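Local coordinates for protein cyclase (Uncultured organism, PDB 5IBZ) that is a member of the cyclase family, probably with arylformamidase activity, and binds acetylphosphate in a pocket, at residues B[76-79]-B[80-84]; B[119-123]-B[124-128]; B[134-137]-B[138-142]; B[162-165]-B[166-170]; B[291-295]-B[296-300]. All coordinates share one frame; numbering follows the deposited sequence. Where two conformers were deposited one is given.

Contact 1 of 5, residues B[76-79]-B[80-84]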
loop_
_atom_site.group_PDB
_atom_site.type_symbol
_atom_site.label_atom_id
_atom_site.label_comp_id
_atom_site.label_asym_id
_atom_site.label_seq_id
_atom_site.Cartn_x
_atom_site.Cartn_y
_atom_site.Cartn_z
HETATM N N MSE B 76 -3.213 -3.994 10.316
HETATM C CA MSE B 76 -3.168 -5.395 10.697
HETATM C C MSE B 76 -3.912 -6.258 9.683
HETATM O O MSE B 76 -4.915 -5.844 9.084
HETATM C CB MSE B 76 -3.780 -5.601 12.093
HETATM C CG MSE B 76 -3.264 -4.696 13.195
HETATM SE SE MSE B 76 -1.486 -5.051 13.893
HETATM C CE MSE B 76 -1.844 -6.714 14.759
ATOM N N GLU B 77 -3.431 -7.486 9.506
ATOM C CA GLU B 77 -4.104 -8.496 8.713
ATOM C C GLU B 77 -4.965 -9.411 9.612
ATOM O O GLU B 77 -6.036 -9.857 9.221
ATOM C CB GLU B 77 -3.057 -9.309 7.937
ATOM C CG GLU B 77 -3.619 -10.442 7.132
ATOM C CD GLU B 77 -4.421 -9.987 5.940
ATOM O OE1 GLU B 77 -4.323 -8.804 5.578
ATOM O OE2 GLU B 77 -5.161 -10.814 5.375
ATOM N N ILE B 78 -4.479 -9.680 10.821
ATOM C CA ILE B 78 -5.222 -10.452 11.812
ATOM C C ILE B 78 -4.682 -10.032 13.181
ATOM O O ILE B 78 -3.517 -9.661 13.298
ATOM C CB ILE B 78 -5.116 -11.977 11.564
ATOM C CG1 ILE B 78 -5.919 -12.750 12.610
ATOM C CG2 ILE B 78 -3.702 -12.428 11.556
ATOM C CD1 ILE B 78 -6.900 -13.698 12.000
ATOM N N THR B 79 -5.563 -10.010 14.176
ATOM C CA THR B 79 -5.279 -9.420 15.479
ATOM C C THR B 79 -5.775 -10.285 16.614
ATOM O O THR B 79 -6.556 -11.193 16.401
ATOM C CB THR B 79 -5.986 -8.063 15.677
ATOM O OG1 THR B 79 -7.383 -8.316 15.879
ATOM C CG2 THR B 79 -5.788 -7.145 14.505
ATOM N N GLY B 80 -5.350 -9.980 17.830
ATOM C CA GLY B 80 -5.905 -10.661 18.994
ATOM C C GLY B 80 -7.412 -10.475 19.109
ATOM O O GLY B 80 -8.127 -11.389 19.529
ATOM N N ALA B 81 -7.886 -9.290 18.751
ATOM C CA ALA B 81 -9.302 -8.968 18.867
ATOM C C ALA B 81 -10.145 -9.934 18.051
ATOM O O ALA B 81 -11.282 -10.238 18.397
ATOM C CB ALA B 81 -9.551 -7.549 18.424
ATOM N N ASP B 82 -9.582 -10.427 16.955
ATOM C CA ASP B 82 -10.308 -11.375 16.104
ATOM C C ASP B 82 -10.666 -12.654 16.837
ATOM O O ASP B 82 -11.697 -13.262 16.574
ATOM C CB ASP B 82 -9.477 -11.704 14.882
ATOM C CG ASP B 82 -9.427 -10.559 13.905
ATOM O OD1 ASP B 82 -10.502 -10.097 13.498
ATOM O OD2 ASP B 82 -8.325 -10.090 13.571
ATOM N N TYR B 83 -9.801 -13.064 17.765
ATOM C CA TYR B 83 -10.013 -14.308 18.511
ATOM C C TYR B 83 -10.956 -14.082 19.677
ATOM O O TYR B 83 -11.600 -15.009 20.170
ATOM C CB TYR B 83 -8.664 -14.873 19.000
ATOM C CG TYR B 83 -7.714 -15.207 17.873
ATOM C CD1 TYR B 83 -7.715 -16.473 17.273
ATOM C CD2 TYR B 83 -6.805 -14.274 17.415
ATOM C CE1 TYR B 83 -6.833 -16.774 16.238
ATOM C CE2 TYR B 83 -5.934 -14.563 16.376
ATOM C CZ TYR B 83 -5.953 -15.811 15.795
ATOM O OH TYR B 83 -5.058 -16.060 14.773
ATOM N N VAL B 84 -11.033 -12.841 20.131
ATOM C CA VAL B 84 -12.047 -12.482 21.106
ATOM C C VAL B 84 -13.411 -12.547 20.430
ATOM O O VAL B 84 -14.356 -13.060 20.992
ATOM C CB VAL B 84 -11.839 -11.083 21.681
ATOM C CG1 VAL B 84 -12.890 -10.793 22.744
ATOM C CG2 VAL B 84 -10.433 -10.911 22.238
#
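The ring of Tyr83 is met obliquely by Thr79 O, 3.3 Å from Tyr83 CD2, and by Ile78 CG1, 4.2 Å from Tyr83 CE2, while Gly80 O lies at the ring edge, in its plane. Ile78 and Tyr83 run roughly at right angles, the apolar branch of the one passing near the phenol end of the other, whose OH is hydrogen-bonded to the backbone N of Phe99 on strand 97-107. The second flat group is the carboxylate of Asp82. Thr79 N donates to Asp82 OD2 over 2.8 Å, using the anti lone pair of that oxygen. Asp82 OD2 accepts as well from Ser137 OG of the third subunit, and an alanine here would probably strip both Thr79 N and that serine of their acceptor. In return Asp82 N reaches Thr79 OG1 at 3.2 Å, so Thr79 and Asp82 form a capping box at the start of helix 80-85, two residue types whose short polar side chains can bend back to the bare backbone of a helix end. Thr79 OG1 stands between its own backbone N and carbonyl carbon (chi1 73°), which turns it over the first helical turn. Asp82 N also meets Thr79 O, from above the carbonyl plane. Just before the cap, Glu77 and Ile78 both face Asp101 in a classic beta bulge.

Contact 2 of 5, residues B[119-123]-B[124-128]. With UVW (acetylphosphate), chain F.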
loop_
_atom_site.group_PDB
_atom_site.type_symbol
_atom_site.label_atom_id
_atom_site.label_comp_id
_atom_site.label_asym_id
_atom_site.label_seq_id
_atom_site.Cartn_x
_atom_site.Cartn_y
_atom_site.Cartn_z
ATOM N N HIS B 119 19.183 9.241 -4.915
ATOM C CA HIS B 119 18.034 10.059 -4.516
ATOM C C HIS B 119 18.035 11.476 -5.102
ATOM O O HIS B 119 16.969 12.061 -5.268
ATOM C CB HIS B 119 17.952 10.157 -2.980
ATOM C CG HIS B 119 16.903 11.099 -2.479
ATOM N ND1 HIS B 119 15.565 10.954 -2.777
ATOM C CD2 HIS B 119 16.994 12.199 -1.693
ATOM C CE1 HIS B 119 14.879 11.926 -2.202
ATOM N NE2 HIS B 119 15.725 12.695 -1.538
ATOM N N GLY B 120 19.212 12.048 -5.373
ATOM C CA GLY B 120 19.280 13.444 -5.774
ATOM C C GLY B 120 20.526 13.780 -6.557
ATOM O O GLY B 120 21.585 13.198 -6.336
ATOM N N TRP B 121 20.392 14.743 -7.456
ATOM C CA TRP B 121 21.486 15.158 -8.317
ATOM C C TRP B 121 21.084 16.458 -8.987
ATOM O O TRP B 121 20.073 17.045 -8.635
ATOM C CB TRP B 121 21.811 14.075 -9.353
ATOM C CG TRP B 121 20.727 13.808 -10.372
ATOM C CD1 TRP B 121 20.665 14.285 -11.664
ATOM C CD2 TRP B 121 19.566 12.982 -10.201
ATOM N NE1 TRP B 121 19.541 13.818 -12.283
ATOM C CE2 TRP B 121 18.849 13.009 -11.419
ATOM C CE3 TRP B 121 19.068 12.217 -9.144
ATOM C CZ2 TRP B 121 17.642 12.325 -11.592
ATOM C CZ3 TRP B 121 17.884 11.522 -9.322
ATOM C CH2 TRP B 121 17.181 11.585 -10.530
ATOM N N TYR B 122 21.887 16.931 -9.926
ATOM C CA TYR B 122 21.492 18.050 -10.762
ATOM C C TYR B 122 22.011 17.749 -12.151
ATOM O O TYR B 122 22.893 16.917 -12.333
ATOM C CB TYR B 122 22.018 19.395 -10.226
ATOM C CG TYR B 122 23.505 19.482 -10.013
ATOM C CD1 TYR B 122 24.359 19.795 -11.069
ATOM C CD2 TYR B 122 24.066 19.265 -8.759
ATOM C CE1 TYR B 122 25.724 19.870 -10.884
ATOM C CE2 TYR B 122 25.432 19.333 -8.570
ATOM C CZ TYR B 122 26.253 19.650 -9.639
ATOM O OH TYR B 122 27.610 19.741 -9.474
ATOM N N GLY B 123 21.440 18.405 -13.152
ATOM C CA GLY B 123 21.792 18.056 -14.520
ATOM C C GLY B 123 21.442 16.617 -14.870
ATOM O O GLY B 123 20.521 16.048 -14.302
ATOM N N GLU B 124 22.151 16.036 -15.835
ATOM C CA GLU B 124 21.766 14.733 -16.361
ATOM C C GLU B 124 22.573 13.581 -15.784
ATOM O O GLU B 124 22.381 12.433 -16.183
ATOM C CB GLU B 124 21.872 14.733 -17.881
ATOM C CG GLU B 124 20.859 15.683 -18.517
ATOM C CD GLU B 124 20.925 15.706 -20.033
ATOM O OE1 GLU B 124 21.787 15.008 -20.609
ATOM O OE2 GLU B 124 20.110 16.430 -20.647
ATOM N N SER B 125 23.461 13.886 -14.845
ATOM C CA SER B 125 24.335 12.873 -14.266
ATOM C C SER B 125 24.281 12.876 -12.753
ATOM O O SER B 125 24.169 13.924 -12.124
ATOM C CB SER B 125 25.793 13.083 -14.694
ATOM O OG SER B 125 25.947 13.024 -16.105
ATOM N N LEU B 126 24.381 11.670 -12.202
ATOM C CA LEU B 126 24.461 11.451 -10.767
ATOM C C LEU B 126 25.922 11.254 -10.359
ATOM O O LEU B 126 26.834 11.373 -11.192
ATOM C CB LEU B 126 23.610 10.246 -10.366
ATOM C CG LEU B 126 22.091 10.427 -10.368
ATOM C CD1 LEU B 126 21.494 10.336 -11.761
ATOM C CD2 LEU B 126 21.496 9.386 -9.474
ATOM N N TYR B 127 26.151 10.961 -9.080
ATOM C CA TYR B 127 27.497 10.660 -8.583
ATOM C C TYR B 127 28.295 9.758 -9.548
ATOM O O TYR B 127 27.783 8.785 -10.087
ATOM C CB TYR B 127 27.423 10.006 -7.180
ATOM C CG TYR B 127 28.745 9.365 -6.811
ATOM C CD1 TYR B 127 29.864 10.146 -6.544
ATOM C CD2 TYR B 127 28.893 7.998 -6.815
ATOM C CE1 TYR B 127 31.097 9.557 -6.269
ATOM C CE2 TYR B 127 30.116 7.402 -6.542
ATOM C CZ TYR B 127 31.206 8.184 -6.285
ATOM O OH TYR B 127 32.414 7.576 -6.046
ATOM N N ASN B 128 29.551 10.127 -9.768
ATOM C CA ASN B 128 30.508 9.364 -10.571
ATOM C C ASN B 128 30.097 9.190 -12.024
ATOM O O ASN B 128 30.564 8.283 -12.717
ATOM C CB ASN B 128 30.771 7.984 -9.960
ATOM C CG ASN B 128 32.228 7.574 -10.061
ATOM O OD1 ASN B 128 33.101 8.388 -10.357
ATOM N ND2 ASN B 128 32.492 6.303 -9.840
HETATM C C1 UVW F . 12.872 17.310 0.097
HETATM O O1 UVW F . 12.098 16.480 -0.241
HETATM C C1M UVW F . 12.552 18.787 -0.117
HETATM O O2 UVW F . 14.086 16.965 0.698
HETATM P P UVW F . 14.613 15.415 0.849
HETATM O O1P UVW F . 14.461 14.658 -0.450
HETATM O O2P UVW F . 16.069 15.515 1.244
HETATM O O3P UVW F . 13.858 14.675 1.923
HETATM O O HOH W 1 23.956 11.515 -7.162
HETATM O O HOH W 2 24.912 16.476 -14.320
#
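Leu126 lies across one face of the Trp121 indole, with its branched end spread over both rings. Leu126 CD1 stands over the five-membered ring, 3.7 Å from its centroid and 12° off the normal, a CH-pi contact. Leu126 CD2 leans to the six-membered side, 3.7 Å from Trp121 CE3, and Leu126 CG sits between, 3.6 Å from Trp121 CD2. With Trp121 CG placed between the backbone N and the carbonyl carbon (chi1 66°), the broad ring folds back over the returning chain; a forked leucine is well shaped to cover it. The indole nitrogen is bonded to Glu132. Gly123, at positive phi, makes the turn, and two waters bridge it: one accepts from Tyr127 N and donates to Gly120 O at 3.0 Å, the other links Ser125 N with Tyr122 O. At the far end His119 turns away from the turn, and its NE2 donates to acetylphosphate O1P over 2.6 Å, with the phosphorus in the ring plane; Arg69 and His268 also bind this ligand. His119 ND1 is held by Ala100 O of the second subunit. Residues 120-122 pair antiparallel with a strand of that subunit, and Tyr122 makes a cation-pi contact with Arg273 of helix 266-275.

Contact 3 of 5, residues B[134-137]-B[138-142]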
loop_
_atom_site.group_PDB
_atom_site.type_symbol
_atom_site.label_atom_id
_atom_site.label_comp_id
_atom_site.label_asym_id
_atom_site.label_seq_id
_atom_site.Cartn_x
_atom_site.Cartn_y
_atom_site.Cartn_z
ATOM N N ALA B 134 19.728 5.702 -15.806
ATOM C CA ALA B 134 19.909 4.460 -15.054
ATOM C C ALA B 134 18.912 4.305 -13.907
ATOM O O ALA B 134 18.775 3.220 -13.321
ATOM C CB ALA B 134 21.335 4.379 -14.506
ATOM N N ILE B 135 18.224 5.386 -13.565
ATOM C CA ILE B 135 17.345 5.402 -12.400
ATOM C C ILE B 135 15.938 5.370 -12.968
ATOM O O ILE B 135 15.448 6.387 -13.462
ATOM C CB ILE B 135 17.566 6.648 -11.528
ATOM C CG1 ILE B 135 19.060 6.903 -11.284
ATOM C CG2 ILE B 135 16.817 6.558 -10.190
ATOM C CD1 ILE B 135 19.807 5.763 -10.637
ATOM N N ARG B 136 15.312 4.200 -12.905
ATOM C CA ARG B 136 14.095 3.913 -13.654
ATOM C C ARG B 136 12.956 3.514 -12.713
ATOM O O ARG B 136 13.130 3.449 -11.494
ATOM C CB ARG B 136 14.353 2.796 -14.683
ATOM C CG ARG B 136 15.486 3.091 -15.726
ATOM C CD ARG B 136 16.028 1.789 -16.460
ATOM N NE ARG B 136 17.338 2.018 -17.101
ATOM C CZ ARG B 136 18.191 1.062 -17.419
ATOM N NH1 ARG B 136 17.899 -0.202 -17.137
ATOM N NH2 ARG B 136 19.342 1.372 -18.008
ATOM N N SER B 137 11.786 3.263 -13.285
ATOM C CA SER B 137 10.680 2.720 -12.503
ATOM C C SER B 137 11.057 1.376 -11.917
ATOM O O SER B 137 11.955 0.690 -12.400
ATOM C CB SER B 137 9.418 2.562 -13.345
ATOM O OG SER B 137 8.969 3.794 -13.866
ATOM N N SER B 138 10.349 0.990 -10.862
ATOM C CA SER B 138 10.659 -0.256 -10.188
ATOM C C SER B 138 10.578 -1.472 -11.118
ATOM O O SER B 138 11.391 -2.397 -11.012
ATOM C CB SER B 138 9.725 -0.440 -8.984
ATOM O OG SER B 138 8.364 -0.389 -9.359
ATOM N N GLY B 139 9.634 -1.463 -12.054
ATOM C CA GLY B 139 9.449 -2.582 -12.964
ATOM C C GLY B 139 10.515 -2.642 -14.042
ATOM O O GLY B 139 10.565 -3.589 -14.830
ATOM N N ALA B 140 11.371 -1.624 -14.079
ATOM C CA ALA B 140 12.474 -1.549 -15.029
ATOM C C ALA B 140 13.786 -1.456 -14.280
ATOM O O ALA B 140 14.773 -0.908 -14.798
ATOM C CB ALA B 140 12.301 -0.354 -15.950
ATOM N N GLY B 141 13.770 -1.949 -13.050
ATOM C CA GLY B 141 14.966 -2.095 -12.237
ATOM C C GLY B 141 15.220 -1.069 -11.146
ATOM O O GLY B 141 16.187 -1.192 -10.386
ATOM N N GLY B 142 14.365 -0.055 -11.038
ATOM C CA GLY B 142 14.564 0.986 -10.051
ATOM C C GLY B 142 15.874 1.701 -10.289
ATOM O O GLY B 142 16.257 1.923 -11.432
HETATM O O HOH W 3 16.601 -2.320 -16.570
#
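Ser137 O draws the chain from Ser138 to Gly142 into a compact turn by accepting two backbone bonds, from Ala140 N and from Gly142 N, both 2.9 Å long and arriving from opposite faces of the carbonyl plane. A third backbone bond, Arg136 N to Gly142 O, is nearly straight at 169° and closes the loop; beside it Gly142 CA makes a CH...O contact of 3.2 Å with Arg136 O. Gly141 and Gly142 both have positive phi, and at Gly141 any side chain would press on the carbonyl of Ala140, which explains why glycines serve here. Apolar contact is slight: Arg136 CB lies 4.0 Å from the methyl of Ala140. The long arginine chain, extended from CG to NE, then runs past Ala140 O, which is 3.4 Å from Arg136 CD and lies at the edge of the guanidinium, near its plane. Water 3 is bonded to Ala140 O over 2.9 Å and more weakly to Arg136 NH1, while Arg136 NE is tied to Ala133 O. The turn belongs to the long connection between strands 120-122 and 158-163, wedged between copies of the protein: Ser138 OG bonds to His74 O of the second subunit, and Arg136, Ser137 and Ala140 pack on helix 80-85 or its approach in the third.

Contact 4 of 5, residues B[162-165]-B[166-170]; sequences VDIV and RFKGG
Asp163 OD1 is gripped twice, by the backbone N of Arg166 at 3.0 Å, which comes from above the carboxylate plane, and by the guanidinium of Arg203 in a salt bridge. The other oxygen, Asp163 OD2, takes Arg166 NH1 over 2.8 Å; the bond lies in the guanidinium plane, although the two flat groups are turned 75° apart. The carboxylate swings forward over the first turn of helix 164-167, where it serves as N-cap, because CG lies opposite the backbone N (chi1 -168°), and the extended Arg166 chain crosses it obliquely, placing NH1 at OD2. Aspartate suits the place, being short enough to cap and charged, so it can bind a guanidinium on each oxygen. A leucine in its place would probably leave both guanidinium groups without their carboxylate and Arg166 N without its cap. Ile164 and Lys168 lie side by side, CG2 to CG 4.2 Å, the lysine continuing to a salt bridge with Asp182 while Ile164 packs on helix 180-190. Val165 CG1 rests 3.4 Å from Gly170 C. The end of the helix is a Schellman motif: Gly170 N bonds to Val165 O over 2.8 Å and Gly169 N to Arg166 O, with Gly169 as the C-prime residue at a positive phi that glycine takes readily, so one short helix following strand 158-163 is capped at both ends.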
loop_
_atom_site.group_PDB
_atom_site.type_symbol
_atom_site.label_atom_id
_atom_site.label_comp_id
_atom_site.label_asym_id
_atom_site.label_seq_id
_atom_site.Cartn_x
_atom_site.Cartn_y
_atom_site.Cartn_z
ATOM N N VAL B 162 27.143 16.279 16.940
ATOM C CA VAL B 162 27.410 17.684 17.177
ATOM C C VAL B 162 26.084 18.362 17.549
ATOM O O VAL B 162 25.140 18.441 16.747
ATOM C CB VAL B 162 28.116 18.341 15.956
ATOM C CG1 VAL B 162 27.281 18.276 14.680
ATOM C CG2 VAL B 162 28.539 19.751 16.281
ATOM N N ASP B 163 26.020 18.819 18.791
ATOM C CA ASP B 163 24.794 19.367 19.351
ATOM C C ASP B 163 24.785 20.859 19.118
ATOM O O ASP B 163 25.208 21.646 19.953
ATOM C CB ASP B 163 24.681 19.025 20.823
ATOM C CG ASP B 163 23.299 19.314 21.391
ATOM O OD1 ASP B 163 22.528 20.065 20.757
ATOM O OD2 ASP B 163 23.016 18.788 22.499
ATOM N N ILE B 164 24.304 21.249 17.955
ATOM C CA ILE B 164 24.309 22.658 17.593
ATOM C C ILE B 164 23.321 23.436 18.466
ATOM O O ILE B 164 23.575 24.582 18.834
ATOM C CB ILE B 164 23.993 22.839 16.099
ATOM C CG1 ILE B 164 25.069 22.155 15.235
ATOM C CG2 ILE B 164 23.918 24.318 15.747
ATOM C CD1 ILE B 164 26.440 22.794 15.321
ATOM N N VAL B 165 22.206 22.804 18.830
ATOM C CA VAL B 165 21.229 23.431 19.726
ATOM C C VAL B 165 21.922 23.865 21.028
ATOM O O VAL B 165 21.801 25.024 21.449
ATOM C CB VAL B 165 20.026 22.477 20.006
ATOM C CG1 VAL B 165 19.157 22.989 21.130
ATOM C CG2 VAL B 165 19.185 22.293 18.735
ATOM N N ARG B 166 22.667 22.971 21.662
ATOM C CA ARG B 166 23.306 23.333 22.933
ATOM C C ARG B 166 24.455 24.324 22.724
ATOM O O ARG B 166 24.691 25.188 23.566
ATOM C CB ARG B 166 23.810 22.088 23.679
ATOM C CG ARG B 166 22.733 21.424 24.521
ATOM C CD ARG B 166 23.268 20.251 25.348
ATOM N NE ARG B 166 22.234 19.751 26.258
ATOM C CZ ARG B 166 21.274 18.890 25.916
ATOM N NH1 ARG B 166 21.222 18.386 24.673
ATOM N NH2 ARG B 166 20.367 18.515 26.821
ATOM N N PHE B 167 25.174 24.190 21.614
ATOM C CA PHE B 167 26.237 25.135 21.301
ATOM C C PHE B 167 25.685 26.571 21.209
ATOM O O PHE B 167 26.350 27.530 21.635
ATOM C CB PHE B 167 26.933 24.743 19.991
ATOM C CG PHE B 167 27.959 25.749 19.532
ATOM C CD1 PHE B 167 29.097 25.968 20.277
ATOM C CD2 PHE B 167 27.786 26.453 18.349
ATOM C CE1 PHE B 167 30.039 26.888 19.864
ATOM C CE2 PHE B 167 28.729 27.392 17.944
ATOM C CZ PHE B 167 29.852 27.582 18.698
ATOM N N LYS B 168 24.472 26.707 20.672
ATOM C CA LYS B 168 23.837 28.012 20.493
ATOM C C LYS B 168 22.928 28.390 21.673
ATOM O O LYS B 168 22.106 29.298 21.575
ATOM C CB LYS B 168 23.050 28.032 19.185
ATOM C CG LYS B 168 23.911 27.882 17.926
ATOM C CD LYS B 168 24.713 29.141 17.662
ATOM C CE LYS B 168 25.382 29.114 16.318
ATOM N NZ LYS B 168 26.024 30.444 16.028
ATOM N N GLY B 169 23.114 27.713 22.798
ATOM C CA GLY B 169 22.515 28.134 24.049
ATOM C C GLY B 169 21.219 27.448 24.414
ATOM O O GLY B 169 20.547 27.875 25.359
ATOM N N GLY B 170 20.851 26.408 23.669
ATOM C CA GLY B 170 19.652 25.630 23.962
ATOM C C GLY B 170 18.501 25.773 22.976
ATOM O O GLY B 170 17.435 25.187 23.162
#

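Contact 5 of 5, residues B[291-295]-B[296-300]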
loop_
_atom_site.group_PDB
_atom_site.type_symbol
_atom_site.label_atom_id
_atom_site.label_comp_id
_atom_site.label_asym_id
_atom_site.label_seq_id
_atom_site.Cartn_x
_atom_site.Cartn_y
_atom_site.Cartn_z
ATOM N N ASP B 291 22.341 12.552 27.077
ATOM C CA ASP B 291 23.316 11.618 27.628
ATOM C C ASP B 291 24.735 12.123 27.374
ATOM O O ASP B 291 25.574 12.063 28.264
ATOM C CB ASP B 291 23.116 10.216 27.046
ATOM C CG ASP B 291 24.104 9.211 27.616
ATOM O OD1 ASP B 291 23.884 8.786 28.763
ATOM O OD2 ASP B 291 25.091 8.871 26.927
ATOM N N CYS B 292 25.005 12.600 26.160
ATOM C CA CYS B 292 26.344 13.117 25.838
ATOM C C CYS B 292 26.700 14.351 26.678
ATOM O O CYS B 292 27.860 14.542 27.048
ATOM C CB CYS B 292 26.450 13.446 24.352
ATOM S SG CYS B 292 26.337 11.999 23.256
ATOM N N ALA B 293 25.718 15.192 26.988
ATOM C CA ALA B 293 25.971 16.349 27.830
ATOM C C ALA B 293 26.365 15.917 29.237
ATOM O O ALA B 293 27.214 16.548 29.873
ATOM C CB ALA B 293 24.748 17.277 27.866
ATOM N N GLN B 294 25.803 14.806 29.693
ATOM C CA GLN B 294 26.072 14.302 31.033
ATOM C C GLN B 294 27.391 13.528 31.160
ATOM O O GLN B 294 28.051 13.617 32.204
ATOM C CB GLN B 294 24.914 13.405 31.501
ATOM C CG GLN B 294 23.815 14.167 32.211
ATOM C CD GLN B 294 22.482 13.438 32.195
ATOM O OE1 GLN B 294 22.408 12.246 31.885
ATOM N NE2 GLN B 294 21.417 14.158 32.522
ATOM N N ASP B 295 27.794 12.770 30.139
ATOM C CA ASP B 295 29.039 12.000 30.269
ATOM C C ASP B 295 30.195 12.564 29.461
ATOM O O ASP B 295 31.318 12.107 29.612
ATOM C CB ASP B 295 28.822 10.499 29.952
ATOM C CG ASP B 295 28.617 10.167 28.467
ATOM O OD1 ASP B 295 28.735 11.032 27.586
ATOM O OD2 ASP B 295 28.352 8.961 28.198
ATOM N N GLY B 296 29.937 13.609 28.671
ATOM C CA GLY B 296 30.981 14.276 27.923
ATOM C C GLY B 296 31.541 13.522 26.726
ATOM O O GLY B 296 32.542 13.944 26.147
ATOM N N ARG B 297 30.909 12.415 26.360
ATOM C CA ARG B 297 31.353 11.616 25.220
ATOM C C ARG B 297 30.404 11.778 24.067
ATOM O O ARG B 297 29.262 11.356 24.162
ATOM C CB ARG B 297 31.434 10.147 25.595
ATOM C CG ARG B 297 32.420 9.834 26.701
ATOM C CD ARG B 297 32.438 8.346 26.986
ATOM N NE ARG B 297 32.807 7.574 25.801
ATOM C CZ ARG B 297 32.347 6.360 25.502
ATOM N NH1 ARG B 297 31.488 5.729 26.299
ATOM N NH2 ARG B 297 32.770 5.769 24.397
ATOM N N TYR B 298 30.870 12.392 22.983
ATOM C CA TYR B 298 30.041 12.630 21.807
ATOM C C TYR B 298 30.382 11.708 20.627
ATOM O O TYR B 298 29.767 11.799 19.562
ATOM C CB TYR B 298 30.183 14.084 21.386
ATOM C CG TYR B 298 29.499 15.038 22.336
ATOM C CD1 TYR B 298 30.117 15.474 23.494
ATOM C CD2 TYR B 298 28.230 15.491 22.049
ATOM C CE1 TYR B 298 29.446 16.357 24.347
ATOM C CE2 TYR B 298 27.576 16.358 22.876
ATOM C CZ TYR B 298 28.166 16.767 24.017
ATOM O OH TYR B 298 27.454 17.631 24.824
ATOM N N GLU B 299 31.386 10.850 20.826
ATOM C CA GLU B 299 31.792 9.867 19.823
ATOM C C GLU B 299 31.354 8.491 20.269
ATOM O O GLU B 299 31.516 8.124 21.439
ATOM C CB GLU B 299 33.308 9.885 19.598
ATOM C CG GLU B 299 33.865 11.233 19.165
ATOM C CD GLU B 299 34.682 11.921 20.250
ATOM O OE1 GLU B 299 34.605 11.498 21.419
ATOM O OE2 GLU B 299 35.415 12.886 19.926
ATOM N N PHE B 300 30.779 7.722 19.350
ATOM C CA PHE B 300 30.196 6.441 19.725
ATOM C C PHE B 300 30.198 5.470 18.559
ATOM O O PHE B 300 30.559 5.827 17.426
ATOM C CB PHE B 300 28.764 6.638 20.218
ATOM C CG PHE B 300 27.957 7.545 19.326
ATOM C CD1 PHE B 300 27.319 7.055 18.208
ATOM C CD2 PHE B 300 27.882 8.896 19.589
ATOM C CE1 PHE B 300 26.602 7.890 17.391
ATOM C CE2 PHE B 300 27.170 9.734 18.775
ATOM C CZ PHE B 300 26.534 9.233 17.666
HETATM O O HOH W 4 29.627 6.764 28.246
#
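From its CB, Tyr298 turns CG anti to the carbonyl carbon (chi1 -72°), which lays the ring against the last turn of helix 286-295. CG comes first, 4.0 Å from Cys292 CB; along the near side CE2 is closest to that same carbon, at 3.5 Å. Cys292 CB stands over one face, 19° off the normal and offset toward the rim, in a CH-pi contact. Further along, over the same face, CE1 nears Cys292 O, and the OH at the tip lies 3.6 Å from Ala293 CA. The sulfur of Cys292 approaches obliquely, 4.7 Å from the ring centroid, a polarisable group suited to a buried spot. At the helix end, Asp295 OD1 accepts from Arg297 N over 2.9 Å, and water 4 joins Asp295 OD2 to Arg297 NH1. Asp295 is also salt-bridged to Lys51 and Lys323, and Arg297 to the terminal carboxylate of Lys323, with NH2 bonded to Leu46 O. Gly296 N still bonds to Cys292 O at 2.8 Å while its positive phi breaks the helix, a place favouring glycine. With Asp295 closing an Asx turn onto Arg297, this is a helix end turning into strand 299-303, antiparallel to strand 158-163 in the main sheet.

Contacts 4 and 5 belong together: strands 158-163 and 299-303 are sheet neighbours, and Arg166 NE packs 3.9 Å from Ala293 CB. Neither touches another subunit, and both pair an apolar inner side with salt bridges at partly exposed helix ends. Contacts 2 and 3 also touch, through Leu126 and Ile135, along strand 120-122 and the connection after it; both are partly buried and touch the second subunit. Contact 2 mixes an aromatic face with a ligand histidine, whereas contact 3, across the chain's centre from contacts 4 and 5, is mostly backbone bonding round glycines. Contact 1, its centre about 34 Å from the chain's centre, is nevertheless buried, because other subunits enclose it. Helix caps recur in contacts 1 and 4.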